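Local coordinates for protein cysteine desulfurase (Thermococcus onnurineus, PDB 5B89) that probably uses pyridoxal 5'-phosphate to take sulfur from L-cysteine and pass it to a sulfur carrier, leaving L-alanine, at residues Ile301-Ile304 / Glu305-Leu309; Glu313-Glu316 / His317-Lys321; Arg338-Lys341 / Lys342-Gly345; Ala392-His395 / Val396-Leu400; Glu402-Thr405 / Phe406-Val409. All blocks are in the same frame, centred on the assembly; numbering follows the deposited sequence.

Contact 1. Residues Ile301-Ile304 / Glu305-Leu309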
# COMPACT_ATOMS: atom_id res chain seq x y z
N ILE B 301 -16.51 -4.01 -5.19
CA ILE B 301 -17.17 -3.45 -6.38
C ILE B 301 -18.25 -4.39 -6.86
O ILE B 301 -19.39 -3.89 -7.20
CB ILE B 301 -16.14 -3.18 -7.40
CG1 ILE B 301 -15.33 -1.93 -7.03
CG2 ILE B 301 -16.79 -2.95 -8.78
CD1 ILE B 301 -14.07 -1.79 -7.82
N ARG B 302 -18.03 -5.69 -6.91
CA ARG B 302 -19.12 -6.57 -7.28
C ARG B 302 -20.32 -6.51 -6.32
O ARG B 302 -21.46 -6.63 -6.74
CB ARG B 302 -18.62 -7.99 -7.40
CG ARG B 302 -17.80 -8.21 -8.63
CD ARG B 302 -18.68 -8.16 -9.89
NE ARG B 302 -18.05 -8.84 -11.00
CZ ARG B 302 -17.86 -8.30 -12.16
NH1 ARG B 302 -18.23 -7.04 -12.35
NH2 ARG B 302 -17.28 -9.00 -13.13
N TYR B 303 -20.06 -6.33 -5.05
CA TYR B 303 -21.11 -6.21 -4.08
C TYR B 303 -21.91 -4.91 -4.33
O TYR B 303 -23.09 -4.90 -4.26
CB TYR B 303 -20.48 -6.27 -2.67
CG TYR B 303 -21.42 -6.39 -1.54
CD1 TYR B 303 -21.86 -7.62 -1.12
CD2 TYR B 303 -21.83 -5.30 -0.85
CE1 TYR B 303 -22.73 -7.73 -0.07
CE2 TYR B 303 -22.69 -5.39 0.18
CZ TYR B 303 -23.16 -6.62 0.56
OH TYR B 303 -24.04 -6.64 1.58
N ILE B 304 -21.20 -3.85 -4.61
CA ILE B 304 -21.82 -2.56 -4.88
C ILE B 304 -22.67 -2.67 -6.16
O ILE B 304 -23.70 -2.11 -6.24
CB ILE B 304 -20.72 -1.46 -5.07
CG1 ILE B 304 -20.07 -1.01 -3.76
CG2 ILE B 304 -21.25 -0.21 -5.77
CD1 ILE B 304 -20.96 -0.40 -2.72
N GLU B 305 -22.18 -3.40 -7.13
CA GLU B 305 -22.91 -3.57 -8.48
C GLU B 305 -24.16 -4.36 -8.23
O GLU B 305 -25.22 -4.02 -8.92
CB GLU B 305 -21.98 -4.20 -9.51
CG GLU B 305 -20.91 -3.21 -9.93
CD GLU B 305 -19.79 -3.77 -10.82
OE1 GLU B 305 -19.01 -2.90 -11.40
OE2 GLU B 305 -19.65 -5.02 -10.79
N ARG B 306 -24.24 -5.26 -7.30
CA ARG B 306 -25.44 -6.04 -7.04
C ARG B 306 -26.48 -5.15 -6.42
O ARG B 306 -27.71 -5.27 -6.69
CB ARG B 306 -25.09 -7.22 -6.09
CG ARG B 306 -26.13 -8.26 -5.84
CD ARG B 306 -25.53 -9.47 -5.03
NE ARG B 306 -26.58 -10.11 -4.25
CZ ARG B 306 -26.82 -9.91 -2.95
NH1 ARG B 306 -26.08 -9.08 -2.16
NH2 ARG B 306 -27.84 -10.55 -2.40
N ILE B 307 -26.12 -4.19 -5.57
CA ILE B 307 -27.00 -3.28 -4.97
C ILE B 307 -27.40 -2.25 -6.02
O ILE B 307 -28.61 -1.95 -6.14
CB ILE B 307 -26.36 -2.56 -3.81
CG1 ILE B 307 -25.94 -3.57 -2.75
CG2 ILE B 307 -27.24 -1.43 -3.30
CD1 ILE B 307 -24.94 -2.97 -1.79
N GLY B 308 -26.47 -1.73 -6.79
CA GLY B 308 -26.71 -0.64 -7.75
C GLY B 308 -26.45 0.74 -7.21
O GLY B 308 -26.95 1.14 -6.17
N LEU B 309 -25.64 1.47 -7.97
CA LEU B 309 -25.30 2.87 -7.55
C LEU B 309 -26.51 3.76 -7.42
O LEU B 309 -26.56 4.65 -6.59
CB LEU B 309 -24.21 3.50 -8.39
CG LEU B 309 -22.82 2.89 -8.24
CD1 LEU B 309 -21.91 3.24 -9.39
CD2 LEU B 309 -22.21 3.33 -6.90
O HOH W 1 -24.65 -6.91 -2.68
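The carbonyl oxygen of Y303 is held by several donors at once: a water donates to Y303 O at 3.0 Å, and the backbone N atoms of R306 and I307 add weak bonds. The same water accepts from R306 NH1 at 2.7 Å and rests over one face of the Y303 ring, so a single molecule links carbonyl and guanidinium while covering the ring. With CG anti to the backbone N (chi1 -170°), the Y303 ring is swung back beside its own carbonyl, where CE2 meets the CD1 methyl of I307 at 3.8 Å. At the far end of this ring OH bonds to D30. On another side of the helix, R302 NH1 reaches OE2 of E305 at 2.9 Å in a salt bridge. The acceptor lies in the guanidinium plane and offers its syn lone pair, although the two flat groups are turned 37° from each other. The other carboxylate oxygen, OE1, lies 3.4 Å from CG2 of I301. A glutamine at E305 would probably lose the charge pairing and leave the R302 guanidinium more able to swing away. Helix 73-93 covers this side through I88 and F92. After I307 the helix stops: G308 N bonds to I304 O at 2.8 Å, and G308 then turns to positive phi, a conformation in which a side chain would press on the preceding carbonyl. I304 CG2 touches L309 CD2 across the break. This is a helix C-terminus ended by glycine, with G308 also serving as the N-cap position of helix 309-329.

Contact 2. Residues Glu313-Glu316 / His317-Lys321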
# COMPACT_ATOMS: atom_id res chain seq x y z
N GLU B 313 -27.38 5.84 -4.06
CA GLU B 313 -27.59 7.33 -4.07
C GLU B 313 -28.97 7.72 -3.49
O GLU B 313 -29.08 8.62 -2.68
CB GLU B 313 -27.49 7.89 -5.49
CG GLU B 313 -26.20 7.63 -6.20
CD GLU B 313 -26.13 8.14 -7.63
OE1 GLU B 313 -26.55 9.30 -7.75
OE2 GLU B 313 -25.57 7.43 -8.57
N ARG B 314 -29.97 6.94 -3.87
CA ARG B 314 -31.36 7.18 -3.38
C ARG B 314 -31.50 6.99 -1.88
O ARG B 314 -32.10 7.84 -1.17
CB ARG B 314 -32.33 6.34 -4.14
CG ARG B 314 -32.41 6.96 -5.55
CD ARG B 314 -33.56 6.44 -6.43
NE ARG B 314 -33.43 5.04 -6.87
CZ ARG B 314 -32.69 4.63 -7.89
NH1 ARG B 314 -32.02 5.51 -8.68
NH2 ARG B 314 -32.67 3.32 -8.17
N GLN B 315 -30.90 5.91 -1.34
CA GLN B 315 -30.97 5.70 0.04
C GLN B 315 -30.30 6.78 0.82
O GLN B 315 -30.73 7.29 1.81
CB GLN B 315 -30.41 4.29 0.41
CG GLN B 315 -30.35 4.00 1.88
CD GLN B 315 -31.69 3.78 2.60
OE1 GLN B 315 -32.76 3.91 1.94
NE2 GLN B 315 -31.66 3.58 3.85
N GLU B 316 -29.07 7.15 0.37
CA GLU B 316 -28.33 8.21 1.01
C GLU B 316 -29.08 9.55 1.02
O GLU B 316 -29.01 10.23 2.05
CB GLU B 316 -26.89 8.31 0.41
CG GLU B 316 -26.01 7.09 0.80
CD GLU B 316 -24.60 7.23 0.34
OE1 GLU B 316 -23.90 6.24 0.19
OE2 GLU B 316 -24.11 8.33 0.21
N HIS B 317 -29.74 9.86 -0.07
CA HIS B 317 -30.46 11.09 -0.13
C HIS B 317 -31.58 11.11 0.93
O HIS B 317 -31.78 12.06 1.53
CB HIS B 317 -31.05 11.24 -1.51
CG HIS B 317 -32.00 12.37 -1.59
ND1 HIS B 317 -33.36 12.20 -1.68
CD2 HIS B 317 -31.79 13.68 -1.44
CE1 HIS B 317 -33.94 13.38 -1.63
NE2 HIS B 317 -33.01 14.29 -1.49
N LYS B 318 -32.27 9.99 1.09
CA LYS B 318 -33.33 9.92 2.10
C LYS B 318 -32.76 10.18 3.46
O LYS B 318 -33.35 10.84 4.26
CB LYS B 318 -34.04 8.56 2.10
CG LYS B 318 -34.86 8.21 0.89
CD LYS B 318 -35.49 6.84 1.01
CE LYS B 318 -36.03 6.34 -0.29
NZ LYS B 318 -36.54 4.94 -0.29
N LEU B 319 -31.60 9.61 3.73
CA LEU B 319 -30.99 9.85 5.02
C LEU B 319 -30.56 11.26 5.30
O LEU B 319 -30.80 11.85 6.30
CB LEU B 319 -29.78 8.84 5.22
CG LEU B 319 -30.06 7.40 5.02
CD1 LEU B 319 -28.73 6.60 4.98
CD2 LEU B 319 -30.94 6.87 6.18
N VAL B 320 -29.94 11.93 4.27
CA VAL B 320 -29.58 13.34 4.37
C VAL B 320 -30.81 14.26 4.53
O VAL B 320 -30.73 15.19 5.29
CB VAL B 320 -28.76 13.70 3.10
CG1 VAL B 320 -28.50 15.14 3.04
CG2 VAL B 320 -27.43 12.92 3.08
N LYS B 321 -31.82 13.97 3.77
CA LYS B 321 -33.05 14.76 3.80
C LYS B 321 -33.65 14.73 5.21
O LYS B 321 -33.95 15.77 5.74
CB LYS B 321 -34.03 14.27 2.75
CG LYS B 321 -35.23 15.20 2.55
CD LYS B 321 -36.18 14.67 1.51
CE LYS B 321 -37.27 15.73 1.32
NZ LYS B 321 -38.27 15.79 2.39
O HOH W 2 -34.29 9.18 -2.39
O HOH W 3 -33.98 3.56 -0.48
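Q315 and K318 cross at about a right angle, with the amide oxygen OE1 of Q315 lying 4.1 Å from CD in the middle of the lysine chain. They are joined at their polar ends by a water that donates to Q315 OE1 at 2.7 Å and accepts from K318 NZ at 2.9 Å. The glutamine is bent at its second torsion (chi2 71°), which turns the amide forward along the helix, toward K318 and L319, whereas the lysine runs extended beyond CG to reach the water. Against L319 the same amide lies obliquely, NE2 being 4.1 Å from the CD2 methyl. That nitrogen also gives a hydrogen bond to the carbonyl oxygen of N398, so both ends of the amide are engaged and its flip is likely to be fixed. On another side of the helix H317 holds CG anti to the backbone N (chi1 170°), and a second water lies at the ring edge, in plane, 3.2 Å from ND1. This water donates to R314 O, which also accepts from K318 N. Beneath these groups runs the regular alpha-helical pattern, including V320 N to E316 O at 2.9 Å with an N-H...O angle of 166°. E316 stretches off the helix, and its OE1 bonds to H217 ND1, a polar link in a buried setting. Helix 309-329 therefore has a wetted flank at R314 and K318 and a packed one at L319, which presses on F394 and N398 of the loop after strand 389-393 and on L400 and V403 of helix 400-415.

Contact 3. Residues Arg338-Lys341 / Lys342-Gly345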
# COMPACT_ATOMS: atom_id res chain seq x y z
N ARG B 338 -27.69 23.51 0.48
CA ARG B 338 -29.09 23.36 0.80
C ARG B 338 -29.85 22.66 -0.28
O ARG B 338 -30.81 22.08 -0.01
CB ARG B 338 -29.74 24.72 0.98
CG ARG B 338 -29.70 25.28 2.35
CD ARG B 338 -28.37 25.12 2.98
NE ARG B 338 -28.52 25.16 4.40
CZ ARG B 338 -27.58 24.95 5.31
NH1 ARG B 338 -26.28 24.69 5.02
NH2 ARG B 338 -27.99 25.01 6.53
N ASN B 339 -29.41 22.78 -1.53
CA ASN B 339 -29.93 22.05 -2.57
C ASN B 339 -29.43 20.58 -2.41
O ASN B 339 -28.26 20.29 -2.75
CB ASN B 339 -29.47 22.56 -3.96
CG ASN B 339 -29.96 21.78 -5.05
OD1 ASN B 339 -30.69 20.82 -4.95
ND2 ASN B 339 -29.52 22.18 -6.26
N LEU B 340 -30.29 19.70 -1.94
CA LEU B 340 -29.84 18.35 -1.64
C LEU B 340 -29.49 17.61 -2.85
O LEU B 340 -28.85 16.56 -2.73
CB LEU B 340 -30.84 17.56 -0.74
CG LEU B 340 -31.05 18.28 0.61
CD1 LEU B 340 -32.00 17.42 1.46
CD2 LEU B 340 -29.83 18.64 1.40
N LYS B 341 -29.87 17.99 -4.09
CA LYS B 341 -29.35 17.29 -5.28
C LYS B 341 -27.83 17.46 -5.44
O LYS B 341 -27.26 16.64 -6.20
CB LYS B 341 -30.07 17.85 -6.54
CG LYS B 341 -31.56 17.44 -6.61
CD LYS B 341 -32.17 17.49 -7.93
CE LYS B 341 -33.66 17.15 -7.81
NZ LYS B 341 -34.03 15.74 -7.43
N LYS B 342 -27.25 18.45 -4.79
CA LYS B 342 -25.82 18.70 -4.82
C LYS B 342 -25.13 18.36 -3.45
O LYS B 342 -24.03 18.85 -3.15
CB LYS B 342 -25.56 20.29 -5.07
CG LYS B 342 -25.73 20.82 -6.47
CD LYS B 342 -24.89 22.11 -6.51
CE LYS B 342 -23.35 21.97 -6.27
NZ LYS B 342 -22.58 23.24 -6.46
N HIS B 343 -25.81 17.57 -2.59
CA HIS B 343 -25.30 17.25 -1.27
C HIS B 343 -25.22 15.72 -1.14
O HIS B 343 -26.21 14.99 -1.23
CB HIS B 343 -26.31 17.78 -0.21
CG HIS B 343 -25.72 18.06 1.12
ND1 HIS B 343 -25.02 17.14 1.92
CD2 HIS B 343 -25.67 19.22 1.84
CE1 HIS B 343 -24.61 17.72 3.05
NE2 HIS B 343 -24.96 18.99 2.99
N ALA B 344 -24.01 15.26 -0.92
CA ALA B 344 -23.76 13.86 -0.79
C ALA B 344 -24.14 13.36 0.59
O ALA B 344 -24.68 14.06 1.34
CB ALA B 344 -22.32 13.57 -1.09
N GLY B 345 -23.85 12.10 0.87
CA GLY B 345 -24.21 11.49 2.13
C GLY B 345 -23.34 11.84 3.29
O GLY B 345 -22.83 11.00 3.95
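K342 meets N339 through both backbone and side chain: its N bonds to N339 O at 2.9 Å, while its CG lies 4.0 Å from the amide nitrogen ND2. The two side chains cross at about a right angle, so the amide meets only the start of the lysine chain. Further out K342 bends at its third torsion (chi3 62°), and NZ makes a salt bridge with E192. H343 is the next residue buried here. Its N makes a weak hydrogen bond to L340 O at 3.2 Å, and its CB takes the CD2 methyl of L340 at 4.0 Å, the leucine approaching the imidazole obliquely. The ring is fixed by ND1, which donates to the carbonyl oxygen of A344 at 3.2 Å; the bond is nearly straight at 172° and the acceptor lies in the ring plane. L340, the third partner, also packs on H317, V320, K321 and T324 of helix 309-329. The turn opens with an Asx turn, N339 OD1 accepting from K341 N at 3.1 Å, with that donor above the amide carbonyl plane. The two backbone bonds span three residues each, as in a 3-10 turn, and carry the chain toward strand 346-349. Because ND1 is the donor to A344 O, it must bear a proton; the nearby guanidinium of R338 would, if anything, weigh against a second proton and a charged ring, though the charge state stays open.

Contact 4. Residues Ala392-His395 / Val396-Leu400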
# COMPACT_ATOMS: atom_id res chain seq x y z
N ALA B 392 -21.64 13.41 10.42
CA ALA B 392 -22.35 12.15 10.28
C ALA B 392 -22.34 11.85 8.78
O ALA B 392 -22.65 12.67 8.01
CB ALA B 392 -23.76 12.25 10.79
N SER B 393 -21.95 10.67 8.39
CA SER B 393 -21.84 10.30 7.00
C SER B 393 -22.34 8.88 6.84
O SER B 393 -22.17 8.05 7.68
CB SER B 393 -20.42 10.45 6.50
OG SER B 393 -19.58 9.75 7.30
N PHE B 394 -22.96 8.67 5.70
CA PHE B 394 -23.70 7.48 5.41
C PHE B 394 -23.29 6.58 4.26
O PHE B 394 -22.55 6.96 3.42
CB PHE B 394 -25.14 7.94 5.08
CG PHE B 394 -25.75 8.90 6.07
CD1 PHE B 394 -25.99 8.54 7.37
CD2 PHE B 394 -26.17 10.15 5.66
CE1 PHE B 394 -26.58 9.43 8.25
CE2 PHE B 394 -26.73 11.04 6.53
CZ PHE B 394 -26.94 10.67 7.82
N HIS B 395 -23.88 5.39 4.29
CA HIS B 395 -23.81 4.43 3.22
C HIS B 395 -25.20 3.76 3.11
O HIS B 395 -26.04 4.00 3.88
CB HIS B 395 -22.65 3.41 3.28
CG HIS B 395 -22.16 3.02 1.93
ND1 HIS B 395 -20.84 2.74 1.63
CD2 HIS B 395 -22.83 2.89 0.78
CE1 HIS B 395 -20.74 2.49 0.34
NE2 HIS B 395 -21.93 2.60 -0.19
N VAL B 396 -25.34 2.93 2.11
CA VAL B 396 -26.58 2.25 1.78
C VAL B 396 -27.15 1.38 2.87
O VAL B 396 -28.31 1.13 2.89
CB VAL B 396 -26.46 1.50 0.42
CG1 VAL B 396 -25.57 0.30 0.52
CG2 VAL B 396 -27.83 1.13 -0.14
N TYR B 397 -26.30 0.93 3.77
CA TYR B 397 -26.70 0.10 4.90
C TYR B 397 -27.24 0.87 6.09
O TYR B 397 -27.75 0.31 6.95
CB TYR B 397 -25.56 -0.85 5.35
CG TYR B 397 -24.20 -0.24 5.46
CD1 TYR B 397 -23.87 0.59 6.47
CD2 TYR B 397 -23.26 -0.51 4.52
CE1 TYR B 397 -22.62 1.14 6.55
CE2 TYR B 397 -22.01 0.04 4.57
CZ TYR B 397 -21.71 0.85 5.58
OH TYR B 397 -20.46 1.39 5.56
N ASN B 398 -27.09 2.17 6.11
CA ASN B 398 -27.67 3.03 7.09
C ASN B 398 -29.18 3.22 6.81
O ASN B 398 -29.64 3.08 5.75
CB ASN B 398 -26.97 4.36 7.26
CG ASN B 398 -25.58 4.24 7.74
OD1 ASN B 398 -24.65 4.74 7.04
ND2 ASN B 398 -25.35 3.62 8.91
N SER B 399 -29.93 3.30 7.92
CA SER B 399 -31.41 3.31 7.87
C SER B 399 -32.01 4.60 8.46
O SER B 399 -31.47 5.31 9.28
CB SER B 399 -31.94 2.11 8.74
OG SER B 399 -31.78 2.36 10.09
N LEU B 400 -33.28 4.82 7.96
CA LEU B 400 -34.02 5.96 8.55
C LEU B 400 -34.30 5.83 10.09
O LEU B 400 -34.29 6.75 10.81
CB LEU B 400 -35.31 6.21 7.79
CG LEU B 400 -35.15 6.96 6.44
CD1 LEU B 400 -36.40 6.82 5.56
CD2 LEU B 400 -34.73 8.38 6.73
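H395 and N398 close a type I beta turn that carries the chain from strand 389-393 toward helix 400-415. Two hydrogen bonds hold it. The backbone one runs from N398 N to H395 O at 3.1 Å, its donor well above the carbonyl plane. The other uses the asparagine side chain: OD1 accepts from H395 N at 2.9 Å, the donor tilted only a little from the amide carbonyl plane, so the side chain bridges the mouth of the turn. The same OD1 lies at the edge of the F394 ring, with the amide and ring planes 70° apart. The opposite end of that amide is held too, N398 ND2 donating to Y39 O and E402 OE1. Apolar packing is added by the CG1 methyl of V396, 3.8 Å from CD2 of H395. The aromatic contact is between H395 and Y397. The tyrosine CG sits between its backbone N and carbonyl carbon (chi1 45°), which folds the ring back under the histidine. The two rings meet obliquely, planes 36° apart, and the tyrosine OH is tied to N42 and L47. Beyond the turn, the imidazole meets the ring of H217 and packs on I304. A glycine in place of H395 would probably uncover one face of the Y397 ring and leave a gap beside V396 and H217. The closest approach over that face is a CH-pi contact: H395 CB lies 3.8 Å from the centroid of the Y397 ring and 3.6 Å from its CZ.

Contact 5. Residues Glu402-Thr405 / Phe406-Val409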
# COMPACT_ATOMS: atom_id res chain seq x y z
N GLU B 402 -32.16 4.52 12.16
CA GLU B 402 -31.00 5.04 12.75
C GLU B 402 -30.92 6.58 12.83
O GLU B 402 -30.46 7.11 13.78
CB GLU B 402 -29.71 4.52 11.99
CG GLU B 402 -29.42 3.03 12.14
CD GLU B 402 -28.18 2.58 11.35
OE1 GLU B 402 -27.94 3.13 10.24
OE2 GLU B 402 -27.48 1.60 11.76
N VAL B 403 -31.38 7.24 11.74
CA VAL B 403 -31.40 8.64 11.75
C VAL B 403 -32.37 9.14 12.84
O VAL B 403 -32.04 10.06 13.52
CB VAL B 403 -31.81 9.16 10.33
CG1 VAL B 403 -32.14 10.65 10.32
CG2 VAL B 403 -30.63 8.88 9.33
N GLU B 404 -33.50 8.48 12.99
CA GLU B 404 -34.45 8.88 14.03
C GLU B 404 -33.85 8.69 15.45
O GLU B 404 -34.04 9.48 16.29
CB GLU B 404 -35.77 8.17 13.87
CG GLU B 404 -36.52 8.41 12.57
CD GLU B 404 -37.10 9.79 12.42
OE1 GLU B 404 -37.05 10.55 13.32
OE2 GLU B 404 -37.59 10.04 11.35
N THR B 405 -33.10 7.61 15.65
CA THR B 405 -32.44 7.41 16.91
C THR B 405 -31.45 8.56 17.18
O THR B 405 -31.42 9.10 18.19
CB THR B 405 -31.75 6.05 16.95
OG1 THR B 405 -32.72 5.07 16.77
CG2 THR B 405 -30.99 5.81 18.26
N PHE B 406 -30.66 8.89 16.16
CA PHE B 406 -29.71 9.95 16.21
C PHE B 406 -30.40 11.27 16.54
O PHE B 406 -29.95 11.97 17.35
CB PHE B 406 -28.94 10.04 14.85
CG PHE B 406 -28.26 11.34 14.59
CD1 PHE B 406 -27.03 11.56 15.05
CD2 PHE B 406 -28.86 12.31 13.84
CE1 PHE B 406 -26.39 12.75 14.82
CE2 PHE B 406 -28.22 13.50 13.61
CZ PHE B 406 -26.98 13.72 14.11
N LEU B 407 -31.49 11.56 15.85
CA LEU B 407 -32.21 12.83 16.08
C LEU B 407 -32.79 12.92 17.53
O LEU B 407 -32.75 13.96 18.13
CB LEU B 407 -33.30 13.03 15.06
CG LEU B 407 -32.81 13.37 13.60
CD1 LEU B 407 -33.98 13.43 12.70
CD2 LEU B 407 -32.05 14.67 13.59
N GLY B 408 -33.18 11.78 18.02
CA GLY B 408 -33.62 11.69 19.42
C GLY B 408 -32.54 11.94 20.41
O GLY B 408 -32.70 12.68 21.39
N VAL B 409 -31.31 11.42 20.13
CA VAL B 409 -30.21 11.74 20.95
C VAL B 409 -29.73 13.20 20.88
O VAL B 409 -29.44 13.82 21.85
CB VAL B 409 -28.98 10.76 20.72
CG1 VAL B 409 -27.74 11.15 21.50
CG2 VAL B 409 -29.40 9.36 20.90
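V403 holds CG1 anti to its backbone N (chi1 168°), and L407, one turn on, holds CG beside its own N (chi1 -72°); these settings lay the two side chains side by side, pointing the same way. Their methyls, V403 CG1 and L407 CD1, meet at 4.1 Å. This is i to i+4 packing along one face of helix 400-415, in the C-terminal part of the chain. The backbone beneath it is regular alpha helix: L407 N bonds to V403 O at 2.8 Å, with F406 N to E402 O and V409 N to T405 O both at 3.0 Å. Together V403 and L407 form an apolar strip against helix 309-329, where V403 packs on L319 and T323, both touch R322, and E404 makes a salt bridge with it, so R322 receives both apolar packing and a charge partner. E402 leaves on another side for R28 and N398, while T405 turns OG1 back to the E401 carbonyl. F406 and V409 lie against L363, so a second face of the helix packs on helix 356-365. Glycine at G408 falls on the exposed side, where the geometry would admit a CB. The F406 ring presents its edge to the V403 carbonyl: V403 O lies in the ring plane, 3.9 Å from F406 CD2 and 3.4 Å from F406 CB.

In the fold
From the N-terminal side, contact 1 ends helix 291-307, and contact 2 follows directly on helix 309-329. Contact 3 closes a short turn in the loop leading to strand 346-349, contact 4 closes the turn between strand 389-393 and helix 400-415, and contact 5 lies on that last helix. All are in series; none nests or crosses. In space contact 4 is the hub: it touches I304 and I307 of contact 1, Q315, E316 and L319 of contact 2, G345 of contact 3 through F394, and V403 of contact 5. Contact 2 also meets contact 3, V320 on A344 and G345, and contact 5, L319 on V403, joining helices to the four-stranded sheet.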